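Local coordinates for protein glutamine cyclotransferase (Porphyromonas gingivalis W83, PDB 6QQL) that probably cyclises N-terminal glutamine of peptides to pyroglutamate, as a zinc-dependent glutaminyl cyclase of the M28 peptidase family, at residues Ala69-Gln74 / Ile91-Arg96; Trp59-Leu64 / Pro87-Ile92. All blocks are in the same frame, centred on the assembly; numbering follows the deposited sequence.

How the contacts relate
Both contacts use strand 85-95, and they share Ile91 and Ile92. Their centres lie about 9 Å apart, on the same side of the chain's centre. Along the chain helix 51-66 comes first, then edge strand 70-79, then strand 85-95. Contact 1 pairs the two strands as an antiparallel hairpin at one border of the mixed sheet. Contact 2 lays the helix over one face of that hairpin. The two meet directly, by packing of apolar side chains and by a salt bridge. Together they build one margin of the alpha/beta core, away from the zinc site.

Contact 1: Ala69-Gln74 / Ile91-Arg96; sequences AAVQEQ and IIASYR
The methyl of Ala69 lies over one face of the Tyr95 ring, in a CH-pi contact. Its CB is 4.0 Å from the ring centroid and 28° off the ring normal. Ala69 CA sits over the same face, offset toward the rim. With CG anti to the carbonyl carbon and beside the backbone N (chi1 -68°), the ring lies against Ala69. The ring hydroxyl OH bonds to the carbonyl O of Phe67, and the Tyr95 side chain also touches Ala145 and Leu148 of helix 131-149.

This aromatic contact lies at the open end, away from the turn, of the beta hairpin made by strands 70-79 and 85-95. The two strands run antiparallel. Ala70 pairs with Ser94 and Gln72 with Ile92, both as hydrogen-bonded pairs. Val71-Ala93 and Glu73-Ile91 are the non-hydrogen-bonded pairs between and beyond them. Gln72 N donates to Ile92 O and Ile92 N donates to Gln72 O. Ala70 N likewise donates to Ser94 O and Ser94 N to Ala70 O, so each hydrogen-bonded pair has two bonds.

Val71, Ala93 and Ile91 share the face turned to helix 51-66. Val71 CG1 meets Ile91 CG2 at 4.0 Å, and these side chains cross obliquely. Val71 CG2 touches Ala93 CB at 4.1 Å, and Ala93 CB also meets Ala69 CB at 3.9 Å. On the other face, Ile92 CD1 lies against Gln74 CB at 3.8 Å. Trp184 of helix 179-186 packs on both of these residues. Strand 157-163 pairs with the far edge of strand 85-95, and strand 70-79 is an outermost strand of the sheet. Ser94 OG bonds to Asp159 OD1 and, at 3.0 Å, to a water that also donates a weak bond to Ala70 O.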
ATOM      1  N   ALA A  69     -14.369  -0.099 -11.036  1.00 28.92           N
ATOM      2  CA  ALA A  69     -13.078  -0.471 -11.597  1.00 23.89           C
ATOM      3  C   ALA A  69     -13.211  -1.754 -12.393  1.00 29.36           C
ATOM      4  O   ALA A  69     -13.962  -2.655 -12.024  1.00 35.09           O
ATOM      5  CB  ALA A  69     -12.031  -0.635 -10.501  1.00 16.26           C
ATOM      6  N   ALA A  70     -12.484  -1.823 -13.501  1.00 41.55           N
ATOM      7  CA  ALA A  70     -12.301  -3.072 -14.233  1.00 41.83           C
ATOM      8  C   ALA A  70     -11.194  -3.835 -13.530  1.00 28.51           C
ATOM      9  O   ALA A  70     -10.034  -3.403 -13.539  1.00 25.41           O
ATOM     10  CB  ALA A  70     -11.939  -2.801 -15.689  1.00 45.31           C
ATOM     11  N   VAL A  71     -11.535  -4.939 -12.882  1.00 16.84           N
ATOM     12  CA  VAL A  71     -10.602  -5.581 -11.970  1.00 23.80           C
ATOM     13  C   VAL A  71     -10.024  -6.829 -12.611  1.00 32.33           C
ATOM     14  O   VAL A  71     -10.766  -7.738 -13.004  1.00 35.77           O
ATOM     15  CB  VAL A  71     -11.261  -5.910 -10.629  1.00 25.19           C
ATOM     16  CG1 VAL A  71     -10.226  -6.540  -9.727  1.00 32.62           C
ATOM     17  CG2 VAL A  71     -11.824  -4.642 -10.028  1.00 22.61           C
ATOM     18  N   GLN A  72      -8.696  -6.885 -12.665  1.00 32.03           N
ATOM     19  CA  GLN A  72      -7.949  -8.002 -13.221  1.00 31.82           C
ATOM     20  C   GLN A  72      -7.126  -8.661 -12.121  1.00 28.63           C
ATOM     21  O   GLN A  72      -6.517  -7.980 -11.288  1.00 21.50           O
ATOM     22  CB  GLN A  72      -7.014  -7.539 -14.358  1.00 31.13           C
ATOM     23  CG  GLN A  72      -7.660  -7.382 -15.710  1.00 31.18           C
ATOM     24  CD  GLN A  72      -8.023  -8.711 -16.337  1.00 34.09           C
ATOM     25  OE1 GLN A  72      -7.816  -9.770 -15.752  1.00 35.49           O
ATOM     26  NE2 GLN A  72      -8.568  -8.661 -17.541  1.00 43.88           N
ATOM     27  N   GLU A  73      -7.081  -9.991 -12.144  1.00 33.17           N
ATOM     28  CA  GLU A  73      -6.320 -10.761 -11.172  1.00 32.90           C
ATOM     29  C   GLU A  73      -5.135 -11.424 -11.864  1.00 36.09           C
ATOM     30  O   GLU A  73      -5.288 -12.055 -12.917  1.00 37.49           O
ATOM     31  CB  GLU A  73      -7.191 -11.817 -10.482  1.00 16.16           C
ATOM     32  CG  GLU A  73      -8.508 -11.314  -9.916  1.00 16.11           C
ATOM     33  CD  GLU A  73      -9.237 -12.368  -9.085  1.00 37.54           C
ATOM     34  OE1 GLU A  73     -10.394 -12.736  -9.420  1.00 39.65           O
ATOM     35  OE2 GLU A  73      -8.637 -12.861  -8.111  1.00 38.11           O
ATOM     36  N   GLN A  74      -3.964 -11.301 -11.249  1.00 31.04           N
ATOM     37  CA  GLN A  74      -2.725 -11.873 -11.759  1.00 28.50           C
ATOM     38  C   GLN A  74      -2.216 -12.839 -10.698  1.00 24.68           C
ATOM     39  O   GLN A  74      -1.843 -12.418  -9.598  1.00 15.70           O
ATOM     40  CB  GLN A  74      -1.706 -10.776 -12.056  1.00 24.90           C
ATOM     41  CG  GLN A  74      -0.330 -11.301 -12.379  1.00 30.74           C
ATOM     42  CD  GLN A  74       0.740 -10.229 -12.256  1.00 43.08           C
ATOM     43  OE1 GLN A  74       0.875  -9.599 -11.201  1.00 40.99           O
ATOM     44  NE2 GLN A  74       1.543 -10.054 -13.310  1.00 45.91           N
ATOM     45  N   ILE A  91      -3.705  -8.047  -7.487  1.00 18.02           N
ATOM     46  CA  ILE A  91      -5.023  -7.548  -7.861  1.00 23.48           C
ATOM     47  C   ILE A  91      -4.840  -6.199  -8.553  1.00 25.79           C
ATOM     48  O   ILE A  91      -4.326  -5.249  -7.948  1.00 30.65           O
ATOM     49  CB  ILE A  91      -5.955  -7.439  -6.639  1.00 23.30           C
ATOM     50  CG1 ILE A  91      -6.105  -8.824  -5.991  1.00 19.38           C
ATOM     51  CG2 ILE A  91      -7.338  -6.907  -7.055  1.00 16.22           C
ATOM     52  CD1 ILE A  91      -6.642  -8.837  -4.577  1.00 17.17           C
ATOM     53  N   ILE A  92      -5.217  -6.126  -9.828  1.00 13.63           N
ATOM     54  CA  ILE A  92      -5.090  -4.906 -10.616  1.00 18.05           C
ATOM     55  C   ILE A  92      -6.485  -4.369 -10.894  1.00 21.10           C
ATOM     56  O   ILE A  92      -7.325  -5.062 -11.480  1.00 17.74           O
ATOM     57  CB  ILE A  92      -4.323  -5.141 -11.927  1.00 26.44           C
ATOM     58  CG1 ILE A  92      -2.915  -5.675 -11.657  1.00 23.48           C
ATOM     59  CG2 ILE A  92      -4.215  -3.837 -12.695  1.00 30.59           C
ATOM     60  CD1 ILE A  92      -2.777  -7.166 -11.754  1.00 14.33           C
ATOM     61  N   ALA A  93      -6.719  -3.119 -10.511  1.00 28.34           N
ATOM     62  CA  ALA A  93      -8.001  -2.459 -10.716  1.00 17.33           C
ATOM     63  C   ALA A  93      -7.781  -1.218 -11.559  1.00 23.81           C
ATOM     64  O   ALA A  93      -6.928  -0.392 -11.228  1.00 30.31           O
ATOM     65  CB  ALA A  93      -8.628  -2.097  -9.375  1.00 14.11           C
ATOM     66  N   SER A  94      -8.586  -1.059 -12.609  1.00 32.02           N
ATOM     67  CA  SER A  94      -8.336  -0.057 -13.641  1.00 30.79           C
ATOM     68  C   SER A  94      -9.545   0.838 -13.847  1.00 25.68           C
ATOM     69  O   SER A  94     -10.692   0.393 -13.748  1.00 17.15           O
ATOM     70  CB  SER A  94      -7.962  -0.700 -14.988  1.00 31.81           C
ATOM     71  OG  SER A  94      -6.718  -1.369 -14.894  1.00 38.13           O
ATOM     72  N   TYR A  95      -9.265   2.118 -14.086  1.00 17.06           N
ATOM     73  CA  TYR A  95     -10.243   3.095 -14.535  1.00 23.06           C
ATOM     74  C   TYR A  95      -9.742   3.654 -15.854  1.00 31.12           C
ATOM     75  O   TYR A  95      -8.561   3.993 -15.958  1.00 43.85           O
ATOM     76  CB  TYR A  95     -10.421   4.205 -13.491  1.00 23.43           C
ATOM     77  CG  TYR A  95     -11.075   3.737 -12.190  1.00 26.31           C
ATOM     78  CD1 TYR A  95     -12.466   3.665 -12.060  1.00 28.40           C
ATOM     79  CD2 TYR A  95     -10.310   3.360 -11.101  1.00 33.52           C
ATOM     80  CE1 TYR A  95     -13.074   3.233 -10.873  1.00 18.00           C
ATOM     81  CE2 TYR A  95     -10.912   2.915  -9.908  1.00 29.50           C
ATOM     82  CZ  TYR A  95     -12.286   2.860  -9.811  1.00 22.45           C
ATOM     83  OH  TYR A  95     -12.870   2.437  -8.651  1.00 20.38           O
ATOM     84  N   ARG A  96     -10.615   3.724 -16.859  1.00 31.68           N
ATOM     85  CA  ARG A  96     -10.253   4.161 -18.206  1.00 29.13           C
ATOM     86  C   ARG A  96      -9.043   3.421 -18.783  1.00 33.56           C
ATOM     87  O   ARG A  96      -8.065   4.050 -19.210  1.00 29.02           O
ATOM     88  CB  ARG A  96     -10.009   5.664 -18.229  1.00 28.76           C
ATOM     89  CG  ARG A  96     -11.260   6.502 -18.284  1.00 39.47           C
ATOM     90  CD  ARG A  96     -11.364   7.211 -19.616  1.00 45.62           C
ATOM     91  NE  ARG A  96     -10.279   8.166 -19.800  1.00 50.22           N
ATOM     92  CZ  ARG A  96     -10.075   8.850 -20.921  1.00 61.46           C
ATOM     93  NH1 ARG A  96      -9.061   9.707 -21.000  1.00 63.05           N
ATOM     94  NH2 ARG A  96     -10.889   8.675 -21.962  1.00 60.56           N
TER
HETATM   95  O   HOH W   1      -7.252  -4.223 -15.450  1.00 19.46           O

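Contact 2: Trp59-Leu64 / Pro87-Ile92; sequences WLVATL and PMRNII
Helix-on-sheet packing of the alpha/beta fold joins helix 51-66 to strand 85-95. Leu60, Val61 and Leu64 of the helix close on Ile91 of the strand. The two short segments run nearly parallel, 7° apart, with axes 9.7 Å from each other at closest approach. No hydrogen bond links them, so the contact is made by side chains.

Ile91 divides its two branches among the three helix residues. CG2 is the methyl anti to the backbone N, and it touches Val61 CG2 at 4.0 Å. The same methyl meets Leu64 CD1, also at 4.0 Å. CD1 of Ile91, at the end of the other branch, reaches Leu60 CD1 at 3.9 Å. This Ile91 CD1 also lies 4.1 Å from Leu60 CB, so it meets both the root and one tip of the leucine. Leu60 and Ile91 cross at about a right angle, whereas Val61 and Leu64 meet Ile91 at a slant.

Arg89 enters from the same side of the strand. Its chain is extended from CG to NE, with CG anti to the backbone N (chi1 -172°). Its NH2 comes to 4.2 Å from Val61 CG2, and the methyl lies oblique to the guanidinium. Three partners hold that group. NH2 forms a salt bridge with Asp58, NE one with Glu73, and NH1 bonds to the carbonyl O of Arg54. These bonds fix the charged end beside the apolar patch.

Helix 51-66 covers strands 70-79 and 85-95 and also touches helices 131-149 and 30-42. Val61 and Leu64 pack on Val71 of strand 70-79. Leu60 touches Val138, and Leu64 touches Leu142 and Ala145, all of helix 131-149. Trp59 meets helix 30-42.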
ATOM      1  N   TRP A  59     -13.343 -10.686  -1.779  1.00 22.52           N
ATOM      2  CA  TRP A  59     -14.026  -9.486  -1.323  1.00 26.24           C
ATOM      3  C   TRP A  59     -13.323  -8.219  -1.796  1.00 34.55           C
ATOM      4  O   TRP A  59     -13.989  -7.245  -2.171  1.00 39.37           O
ATOM      5  CB  TRP A  59     -14.109  -9.504   0.195  1.00 16.88           C
ATOM      6  CG  TRP A  59     -14.636  -8.249   0.719  1.00 16.87           C
ATOM      7  CD1 TRP A  59     -15.946  -7.838   0.722  1.00 32.61           C
ATOM      8  CD2 TRP A  59     -13.880  -7.193   1.300  1.00 16.16           C
ATOM      9  NE1 TRP A  59     -16.045  -6.584   1.285  1.00 31.03           N
ATOM     10  CE2 TRP A  59     -14.793  -6.169   1.655  1.00 22.05           C
ATOM     11  CE3 TRP A  59     -12.522  -7.011   1.566  1.00 16.28           C
ATOM     12  CZ2 TRP A  59     -14.391  -4.993   2.270  1.00 16.23           C
ATOM     13  CZ3 TRP A  59     -12.120  -5.824   2.168  1.00 22.90           C
ATOM     14  CH2 TRP A  59     -13.055  -4.835   2.518  1.00 20.11           C
ATOM     15  N   LEU A  60     -11.983  -8.198  -1.766  1.00 24.65           N
ATOM     16  CA  LEU A  60     -11.257  -7.099  -2.389  1.00 19.09           C
ATOM     17  C   LEU A  60     -11.690  -6.926  -3.836  1.00 28.82           C
ATOM     18  O   LEU A  60     -12.078  -5.830  -4.261  1.00 25.16           O
ATOM     19  CB  LEU A  60      -9.751  -7.342  -2.322  1.00 17.09           C
ATOM     20  CG  LEU A  60      -9.076  -7.152  -0.966  1.00 25.05           C
ATOM     21  CD1 LEU A  60      -7.591  -7.550  -1.041  1.00 13.76           C
ATOM     22  CD2 LEU A  60      -9.271  -5.721  -0.424  1.00 15.18           C
ATOM     23  N   VAL A  61     -11.630  -8.012  -4.612  1.00 15.08           N
ATOM     24  CA  VAL A  61     -11.988  -7.916  -6.022  1.00 31.68           C
ATOM     25  C   VAL A  61     -13.440  -7.470  -6.173  1.00 28.82           C
ATOM     26  O   VAL A  61     -13.731  -6.440  -6.794  1.00 16.28           O
ATOM     27  CB  VAL A  61     -11.718  -9.253  -6.737  1.00 30.77           C
ATOM     28  CG1 VAL A  61     -12.199  -9.187  -8.180  1.00 22.27           C
ATOM     29  CG2 VAL A  61     -10.235  -9.598  -6.698  1.00 15.25           C
ATOM     30  N   ALA A  62     -14.363  -8.190  -5.537  1.00 28.49           N
ATOM     31  CA  ALA A  62     -15.767  -7.814  -5.617  1.00 22.95           C
ATOM     32  C   ALA A  62     -15.955  -6.338  -5.292  1.00 27.56           C
ATOM     33  O   ALA A  62     -16.591  -5.593  -6.051  1.00 25.32           O
ATOM     34  CB  ALA A  62     -16.580  -8.675  -4.657  1.00 18.43           C
ATOM     35  N   THR A  63     -15.352  -5.888  -4.189  1.00 25.37           N
ATOM     36  CA  THR A  63     -15.554  -4.515  -3.746  1.00 23.36           C
ATOM     37  C   THR A  63     -15.059  -3.529  -4.795  1.00 29.65           C
ATOM     38  O   THR A  63     -15.750  -2.548  -5.111  1.00 17.15           O
ATOM     39  CB  THR A  63     -14.856  -4.301  -2.400  1.00 19.86           C
ATOM     40  OG1 THR A  63     -15.468  -5.132  -1.404  1.00 16.74           O
ATOM     41  CG2 THR A  63     -14.941  -2.859  -1.966  1.00 16.25           C
ATOM     42  N   LEU A  64     -13.875  -3.791  -5.365  1.00 16.01           N
ATOM     43  CA  LEU A  64     -13.349  -2.908  -6.400  1.00 15.69           C
ATOM     44  C   LEU A  64     -14.247  -2.894  -7.628  1.00 28.88           C
ATOM     45  O   LEU A  64     -14.530  -1.828  -8.187  1.00 24.22           O
ATOM     46  CB  LEU A  64     -11.939  -3.328  -6.790  1.00 14.93           C
ATOM     47  CG  LEU A  64     -10.827  -3.040  -5.792  1.00 24.43           C
ATOM     48  CD1 LEU A  64      -9.532  -3.679  -6.287  1.00 27.80           C
ATOM     49  CD2 LEU A  64     -10.673  -1.552  -5.600  1.00 14.07           C
ATOM     50  N   PRO A  87       0.684 -19.340  -3.407  1.00 45.02           N
ATOM     51  CA  PRO A  87      -0.264 -18.929  -4.449  1.00 40.13           C
ATOM     52  C   PRO A  87      -0.368 -17.404  -4.468  1.00 36.64           C
ATOM     53  O   PRO A  87      -1.238 -16.780  -3.847  1.00 38.53           O
ATOM     54  CB  PRO A  87      -1.564 -19.594  -3.998  1.00 36.58           C
ATOM     55  CG  PRO A  87      -1.472 -19.563  -2.504  1.00 37.65           C
ATOM     56  CD  PRO A  87      -0.002 -19.719  -2.159  1.00 42.67           C
ATOM     57  N   MET A  88       0.589 -16.767  -5.138  1.00 27.43           N
ATOM     58  CA  MET A  88       0.562 -15.316  -5.259  1.00 30.84           C
ATOM     59  C   MET A  88      -0.681 -14.845  -6.006  1.00 28.57           C
ATOM     60  O   MET A  88      -1.070 -15.424  -7.026  1.00 27.76           O
ATOM     61  CB  MET A  88       1.803 -14.810  -5.986  1.00 30.94           C
ATOM     62  CG  MET A  88       1.783 -13.306  -6.157  1.00 29.07           C
ATOM     63  SD  MET A  88       2.763 -12.795  -7.568  1.00 27.64           S
ATOM     64  CE  MET A  88       1.689 -13.228  -8.943  1.00 34.03           C
ATOM     65  N   ARG A  89      -1.273 -13.744  -5.524  1.00 18.42           N
ATOM     66  CA  ARG A  89      -2.492 -13.178  -6.114  1.00 22.33           C
ATOM     67  C   ARG A  89      -2.374 -11.655  -6.084  1.00 20.37           C
ATOM     68  O   ARG A  89      -2.676 -11.024  -5.071  1.00 14.97           O
ATOM     69  CB  ARG A  89      -3.734 -13.666  -5.382  1.00 15.51           C
ATOM     70  CG  ARG A  89      -5.095 -13.303  -6.016  1.00 15.49           C
ATOM     71  CD  ARG A  89      -6.203 -14.014  -5.233  1.00 19.42           C
ATOM     72  NE  ARG A  89      -7.568 -13.653  -5.604  1.00 24.36           N
ATOM     73  CZ  ARG A  89      -8.629 -13.838  -4.813  1.00 31.37           C
ATOM     74  NH1 ARG A  89      -8.481 -14.363  -3.595  1.00 28.12           N
ATOM     75  NH2 ARG A  89      -9.838 -13.469  -5.222  1.00 16.65           N
ATOM     76  N   ASN A  90      -1.884 -11.079  -7.178  1.00 20.08           N
ATOM     77  CA  ASN A  90      -1.879  -9.633  -7.357  1.00 22.59           C
ATOM     78  C   ASN A  90      -3.211  -9.196  -7.945  1.00 22.48           C
ATOM     79  O   ASN A  90      -3.785  -9.891  -8.789  1.00 24.02           O
ATOM     80  CB  ASN A  90      -0.737  -9.181  -8.274  1.00 24.89           C
ATOM     81  CG  ASN A  90       0.631  -9.281  -7.612  1.00 28.67           C
ATOM     82  OD1 ASN A  90       0.758  -9.161  -6.390  1.00 36.27           O
ATOM     83  ND2 ASN A  90       1.659  -9.540  -8.422  1.00 14.45           N
ATOM     84  N   ILE A  91      -3.705  -8.047  -7.487  1.00 18.02           N
ATOM     85  CA  ILE A  91      -5.023  -7.548  -7.861  1.00 23.48           C
ATOM     86  C   ILE A  91      -4.840  -6.199  -8.553  1.00 25.79           C
ATOM     87  O   ILE A  91      -4.326  -5.249  -7.948  1.00 30.65           O
ATOM     88  CB  ILE A  91      -5.955  -7.439  -6.639  1.00 23.30           C
ATOM     89  CG1 ILE A  91      -6.105  -8.824  -5.991  1.00 19.38           C
ATOM     90  CG2 ILE A  91      -7.338  -6.907  -7.055  1.00 16.22           C
ATOM     91  CD1 ILE A  91      -6.642  -8.837  -4.577  1.00 17.17           C
ATOM     92  N   ILE A  92      -5.217  -6.126  -9.828  1.00 13.63           N
ATOM     93  CA  ILE A  92      -5.090  -4.906 -10.616  1.00 18.05           C
ATOM     94  C   ILE A  92      -6.485  -4.369 -10.894  1.00 21.10           C
ATOM     95  O   ILE A  92      -7.325  -5.062 -11.480  1.00 17.74           O
ATOM     96  CB  ILE A  92      -4.323  -5.141 -11.927  1.00 26.44           C
ATOM     97  CG1 ILE A  92      -2.915  -5.675 -11.657  1.00 23.48           C
ATOM     98  CG2 ILE A  92      -4.215  -3.837 -12.695  1.00 30.59           C
ATOM     99  CD1 ILE A  92      -2.777  -7.166 -11.754  1.00 14.33           C
TER